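Local structure of ASCH domain-containing protein (Pyrococcus horikoshii, 2Z0T) at residues G53-S58 with A102-P107; M5-E10 with K21-L26. The protein is of unknown function but carries an ASCH domain of the PUA clan and probably binds RNA. All blocks are in the same frame, centred on the assembly; numbering follows the deposited sequence.

Interaction 1: residues G53-S58 with A102-P107; sequences GIRVYS and AIEIEP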
loop_
_atom_site.group_PDB
_atom_site.type_symbol
_atom_site.label_atom_id
_atom_site.label_comp_id
_atom_site.label_asym_id
_atom_site.label_seq_id
_atom_site.Cartn_x
_atom_site.Cartn_y
_atom_site.Cartn_z
ATOM N N GLY A 53 7.120 -4.481 7.353
ATOM C CA GLY A 53 8.195 -3.669 6.809
ATOM C C GLY A 53 7.721 -2.352 6.228
ATOM O O GLY A 53 6.553 -2.214 5.859
ATOM N N ILE A 54 8.633 -1.386 6.155
ATOM C CA ILE A 54 8.343 -0.058 5.618
ATOM C C ILE A 54 9.485 0.370 4.696
ATOM O O ILE A 54 10.634 0.469 5.131
ATOM C CB ILE A 54 8.206 1.000 6.758
ATOM C CG1 ILE A 54 6.970 0.709 7.618
ATOM C CG2 ILE A 54 8.137 2.406 6.169
ATOM C CD1 ILE A 54 5.649 0.959 6.912
ATOM N N ARG A 55 9.165 0.617 3.428
ATOM C CA ARG A 55 10.162 1.053 2.446
ATOM C C ARG A 55 9.617 2.269 1.698
ATOM O O ARG A 55 8.533 2.218 1.119
ATOM C CB ARG A 55 10.490 -0.096 1.484
ATOM C CG ARG A 55 11.130 -1.289 2.193
ATOM C CD ARG A 55 11.441 -2.435 1.247
ATOM N NE ARG A 55 10.262 -3.225 0.892
ATOM C CZ ARG A 55 9.673 -4.112 1.690
ATOM N NH1 ARG A 55 10.143 -4.340 2.913
ATOM N NH2 ARG A 55 8.617 -4.789 1.253
ATOM N N VAL A 56 10.372 3.362 1.718
ATOM C CA VAL A 56 9.938 4.604 1.092
ATOM C C VAL A 56 10.637 4.922 -0.227
ATOM O O VAL A 56 11.853 4.760 -0.361
ATOM C CB VAL A 56 10.116 5.781 2.072
ATOM C CG1 VAL A 56 9.526 7.060 1.480
ATOM C CG2 VAL A 56 9.441 5.453 3.393
ATOM N N TYR A 57 9.844 5.388 -1.189
ATOM C CA TYR A 57 10.321 5.723 -2.527
ATOM C C TYR A 57 9.927 7.147 -2.908
ATOM O O TYR A 57 9.127 7.784 -2.226
ATOM C CB TYR A 57 9.725 4.737 -3.535
ATOM C CG TYR A 57 10.079 3.294 -3.242
ATOM C CD1 TYR A 57 11.275 2.742 -3.699
ATOM C CD2 TYR A 57 9.235 2.494 -2.470
ATOM C CE1 TYR A 57 11.622 1.425 -3.396
ATOM C CE2 TYR A 57 9.573 1.179 -2.160
ATOM C CZ TYR A 57 10.767 0.653 -2.626
ATOM O OH TYR A 57 11.107 -0.643 -2.315
ATOM N N SER A 58 10.497 7.650 -4.000
ATOM C CA SER A 58 10.182 8.998 -4.445
ATOM C C SER A 58 8.935 9.008 -5.328
ATOM O O SER A 58 8.336 10.060 -5.544
ATOM C CB SER A 58 11.361 9.588 -5.227
ATOM O OG SER A 58 11.536 8.906 -6.455
ATOM N N ALA A 102 5.860 1.795 0.731
ATOM C CA ALA A 102 5.439 0.423 0.495
ATOM C C ALA A 102 5.353 -0.207 1.885
ATOM O O ALA A 102 6.364 -0.352 2.571
ATOM C CB ALA A 102 6.468 -0.318 -0.355
ATOM N N ILE A 103 4.145 -0.554 2.305
ATOM C CA ILE A 103 3.944 -1.159 3.618
ATOM C C ILE A 103 3.837 -2.673 3.453
ATOM O O ILE A 103 2.878 -3.167 2.863
ATOM C CB ILE A 103 2.647 -0.626 4.275
ATOM C CG1 ILE A 103 2.651 0.906 4.260
ATOM C CG2 ILE A 103 2.526 -1.149 5.695
ATOM C CD1 ILE A 103 1.356 1.522 4.739
ATOM N N GLU A 104 4.828 -3.405 3.959
ATOM C CA GLU A 104 4.820 -4.862 3.863
ATOM C C GLU A 104 3.824 -5.352 4.901
ATOM O O GLU A 104 3.984 -5.083 6.091
ATOM C CB GLU A 104 6.207 -5.435 4.157
ATOM C CG GLU A 104 6.338 -6.918 3.820
ATOM C CD GLU A 104 7.686 -7.487 4.217
ATOM O OE1 GLU A 104 8.693 -6.761 4.092
ATOM O OE2 GLU A 104 7.742 -8.663 4.645
ATOM N N ILE A 105 2.801 -6.069 4.450
ATOM C CA ILE A 105 1.752 -6.534 5.351
ATOM C C ILE A 105 1.479 -8.033 5.357
ATOM O O ILE A 105 1.754 -8.742 4.385
ATOM C CB ILE A 105 0.433 -5.803 5.039
ATOM C CG1 ILE A 105 0.069 -6.011 3.565
ATOM C CG2 ILE A 105 0.584 -4.315 5.336
ATOM C CD1 ILE A 105 -1.247 -5.387 3.153
ATOM N N GLU A 106 0.916 -8.493 6.472
ATOM C CA GLU A 106 0.572 -9.896 6.678
ATOM C C GLU A 106 -0.818 -9.938 7.314
ATOM O O GLU A 106 -1.035 -9.363 8.379
ATOM C CB GLU A 106 1.594 -10.533 7.619
ATOM C CG GLU A 106 1.433 -12.018 7.856
ATOM C CD GLU A 106 2.419 -12.531 8.893
ATOM O OE1 GLU A 106 2.174 -12.337 10.104
ATOM O OE2 GLU A 106 3.449 -13.114 8.494
ATOM N N PRO A 107 -1.774 -10.623 6.670
ATOM C CA PRO A 107 -3.142 -10.725 7.188
ATOM C C PRO A 107 -3.212 -11.389 8.558
ATOM O O PRO A 107 -2.486 -12.348 8.829
ATOM C CB PRO A 107 -3.858 -11.559 6.124
ATOM C CG PRO A 107 -3.054 -11.317 4.881
ATOM C CD PRO A 107 -1.644 -11.341 5.392
#
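R55 leaves its strand with CG beside the backbone N (chi1 -63°), then bends at chi3 (-78°) so that the guanidinium turns toward the neighbouring strand. E104 comes to meet it stretched out, CG anti to its backbone N (chi1 -169°), and the two side chains cross obliquely. R55 NH1 reaches E104 OE1 at 3.1 Å, with the oxygen in the guanidinium plane and using its anti lone pair; NH2 adds a weak bond to the same oxygen. Beneath this salt bridge runs an antiparallel ladder. A102 N to R55 O, at 2.7 Å, and R55 N to A102 O, at 3.1 Å, frame one hydrogen-bonded pair, and E104 N to G53 O, at 2.8 Å, belongs to the next. On the R55 face, A102 CB meets the edge of the Y57 ring at CE2, 3.9 Å away. On the other face, I54 CD1 lies 4.0 Å from I103 CG2. R55 NE pairs with E67, which also bonds Y57 OH. An alanine here in place of R55 removes the guanidinium and would probably loosen the hold of strand 47-57 on E104 and on E67 of helix 60-67. Two carboxylate partners, E67 and E104, would probably stabilise the arginine's positive charge.

Interaction 2: residues M5-E10 with K21-L26; sequences MGLQEE and KIEGRL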
loop_
_atom_site.group_PDB
_atom_site.type_symbol
_atom_site.label_atom_id
_atom_site.label_comp_id
_atom_site.label_asym_id
_atom_site.label_seq_id
_atom_site.Cartn_x
_atom_site.Cartn_y
_atom_site.Cartn_z
ATOM N N MET A 5 -7.383 2.778 8.181
ATOM C CA MET A 5 -7.383 3.383 6.862
ATOM C C MET A 5 -8.289 2.610 5.917
ATOM O O MET A 5 -8.535 1.413 6.100
ATOM C CB MET A 5 -5.952 3.529 6.299
ATOM C CG MET A 5 -5.081 2.289 6.248
ATOM S SD MET A 5 -3.364 2.705 5.725
ATOM C CE MET A 5 -2.558 2.935 7.292
ATOM N N GLY A 6 -8.822 3.317 4.930
ATOM C CA GLY A 6 -9.717 2.692 3.978
ATOM C C GLY A 6 -8.987 1.820 2.981
ATOM O O GLY A 6 -7.786 1.979 2.756
ATOM N N LEU A 7 -9.717 0.885 2.390
ATOM C CA LEU A 7 -9.152 -0.014 1.395
ATOM C C LEU A 7 -10.265 -0.535 0.500
ATOM O O LEU A 7 -11.293 -1.004 0.989
ATOM C CB LEU A 7 -8.446 -1.186 2.075
ATOM C CG LEU A 7 -7.688 -2.125 1.134
ATOM C CD1 LEU A 7 -6.495 -1.385 0.523
ATOM C CD2 LEU A 7 -7.216 -3.353 1.902
ATOM N N GLN A 8 -10.062 -0.445 -0.810
ATOM C CA GLN A 8 -11.059 -0.921 -1.758
ATOM C C GLN A 8 -11.278 -2.421 -1.610
ATOM O O GLN A 8 -10.354 -3.175 -1.305
ATOM C CB GLN A 8 -10.641 -0.582 -3.191
ATOM C CG GLN A 8 -10.739 0.900 -3.504
ATOM C CD GLN A 8 -10.510 1.214 -4.972
ATOM O OE1 GLN A 8 -10.719 2.344 -5.413
ATOM N NE2 GLN A 8 -10.075 0.216 -5.735
ATOM N N GLU A 9 -12.516 -2.848 -1.831
ATOM C CA GLU A 9 -12.886 -4.248 -1.699
ATOM C C GLU A 9 -11.992 -5.241 -2.433
ATOM O O GLU A 9 -11.611 -6.266 -1.864
ATOM C CB GLU A 9 -14.334 -4.443 -2.153
ATOM C CG GLU A 9 -14.840 -5.867 -2.017
ATOM C CD GLU A 9 -16.291 -6.012 -2.438
ATOM O OE1 GLU A 9 -17.154 -5.327 -1.847
ATOM O OE2 GLU A 9 -16.569 -6.809 -3.360
ATOM N N GLU A 10 -11.656 -4.949 -3.686
ATOM C CA GLU A 10 -10.836 -5.870 -4.465
ATOM C C GLU A 10 -9.492 -6.162 -3.815
ATOM O O GLU A 10 -8.948 -7.253 -3.977
ATOM C CB GLU A 10 -10.618 -5.351 -5.897
ATOM C CG GLU A 10 -9.660 -4.177 -6.036
ATOM C CD GLU A 10 -9.191 -3.978 -7.474
ATOM O OE1 GLU A 10 -8.553 -4.900 -8.029
ATOM O OE2 GLU A 10 -9.458 -2.904 -8.051
ATOM N N LYS A 21 0.827 -8.554 -1.056
ATOM C CA LYS A 21 1.623 -8.562 0.166
ATOM C C LYS A 21 2.141 -7.183 0.544
ATOM O O LYS A 21 2.757 -7.011 1.596
ATOM C CB LYS A 21 2.812 -9.514 0.003
ATOM C CG LYS A 21 2.426 -10.946 -0.354
ATOM C CD LYS A 21 3.656 -11.829 -0.531
ATOM C CE LYS A 21 4.458 -11.938 0.764
ATOM N NZ LYS A 21 3.646 -12.507 1.877
ATOM N N ILE A 22 1.884 -6.209 -0.322
ATOM C CA ILE A 22 2.337 -4.842 -0.118
ATOM C C ILE A 22 1.193 -3.857 -0.311
ATOM O O ILE A 22 0.384 -4.012 -1.226
ATOM C CB ILE A 22 3.436 -4.468 -1.146
ATOM C CG1 ILE A 22 4.603 -5.456 -1.059
ATOM C CG2 ILE A 22 3.899 -3.029 -0.923
ATOM C CD1 ILE A 22 5.319 -5.458 0.282
ATOM N N GLU A 23 1.123 -2.848 0.553
ATOM C CA GLU A 23 0.107 -1.817 0.409
ATOM C C GLU A 23 0.855 -0.520 0.134
ATOM O O GLU A 23 1.655 -0.070 0.954
ATOM C CB GLU A 23 -0.736 -1.663 1.674
ATOM C CG GLU A 23 -1.668 -0.437 1.656
ATOM C CD GLU A 23 -2.669 -0.442 0.502
ATOM O OE1 GLU A 23 -2.690 -1.415 -0.279
ATOM O OE2 GLU A 23 -3.441 0.534 0.377
ATOM N N GLY A 24 0.603 0.061 -1.033
ATOM C CA GLY A 24 1.255 1.306 -1.394
ATOM C C GLY A 24 0.385 2.482 -1.006
ATOM O O GLY A 24 -0.828 2.453 -1.213
ATOM N N ARG A 25 1.008 3.512 -0.445
ATOM C CA ARG A 25 0.311 4.714 -0.002
ATOM C C ARG A 25 1.229 5.914 -0.172
ATOM O O ARG A 25 2.425 5.761 -0.417
ATOM C CB ARG A 25 -0.026 4.606 1.489
ATOM C CG ARG A 25 -1.011 3.524 1.842
ATOM C CD ARG A 25 -2.429 4.025 1.726
ATOM N NE ARG A 25 -3.362 2.908 1.709
ATOM C CZ ARG A 25 -4.626 2.981 2.104
ATOM N NH1 ARG A 25 -5.120 4.126 2.558
ATOM N NH2 ARG A 25 -5.390 1.901 2.043
ATOM N N LEU A 26 0.664 7.109 -0.047
ATOM C CA LEU A 26 1.479 8.311 -0.100
ATOM C C LEU A 26 2.168 8.297 1.255
ATOM O O LEU A 26 1.548 7.947 2.262
ATOM C CB LEU A 26 0.614 9.569 -0.197
ATOM C CG LEU A 26 0.104 9.983 -1.575
ATOM C CD1 LEU A 26 -0.842 11.166 -1.429
ATOM C CD2 LEU A 26 1.286 10.342 -2.464
#
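R25 leaves strand 22-26 with CB directed at residues 5-10 and CG set beside the backbone N. A bend at chi2 (-87°) then turns the chain; the side chain also packs on V101, F42 and Y90. NE is the first polar atom and donates to OE2 of E23, two residues back on the same strand, at 2.7 Å and onto that oxygen's anti lone pair. CZ sits under sulfur: M5 SD lies over the centre of the guanidinium, 3.8 Å from CZ. In M5 the crowded first torsion (chi1 54°) carries CG and SD over the guanidinium; M5 CB itself lies 3.9 Å from R25 NH1. NH2 carries the most. It gives a very short bond of 2.5 Å to G6 O, almost straight at the hydrogen (178°), nearly along the C=O axis and in the guanidinium plane. It also donates to E23 OE2 at 2.9 Å, arriving from above the carboxylate plane, so OE2 is gripped side-on by two nitrogens of one arginine. L7 CD1 lies at this edge, 3.6 Å from E23 OE2 and 3.8 Å from R25 NH2. The other carboxylate oxygen, OE1, pairs with K20, so E23 is held at both ends and in turn fixes the rotation of the guanidinium. For a buried charge this is a well-matched setting, with the carboxylate likely to stay ionised. Strands 2-5 and 22-26 are the outermost strands of the sheet, and M5 CA and R25 CA are 10.4 Å apart. An arginine reaching from one to the carbonyl just past the end of the other spans the gap by side chain, consistent with the strongly curved, barrel-like sheet of PUA-like folds.

The two contacts share one mixed sheet and meet where strands 100-107 and 22-26 run side by side: I103 N of interaction 1 lies 2.9 Å from E23 O of interaction 2, a probable hydrogen bond. I22 CD1 also packs against R55 and E104. Interaction 1 is a backbone ladder between adjacent strands, partly buried, with its arginine near the surface. Interaction 2 is buried and has no ladder; the R25 side chain links the outermost strand 22-26 to the loop after strand 2-5. Each includes an arginine paired with a glutamate, but R55 pairs across to E104 and also to E67 of helix 60-67, whereas R25 pairs within its own strand and spends its cross-contact bond on a carbonyl.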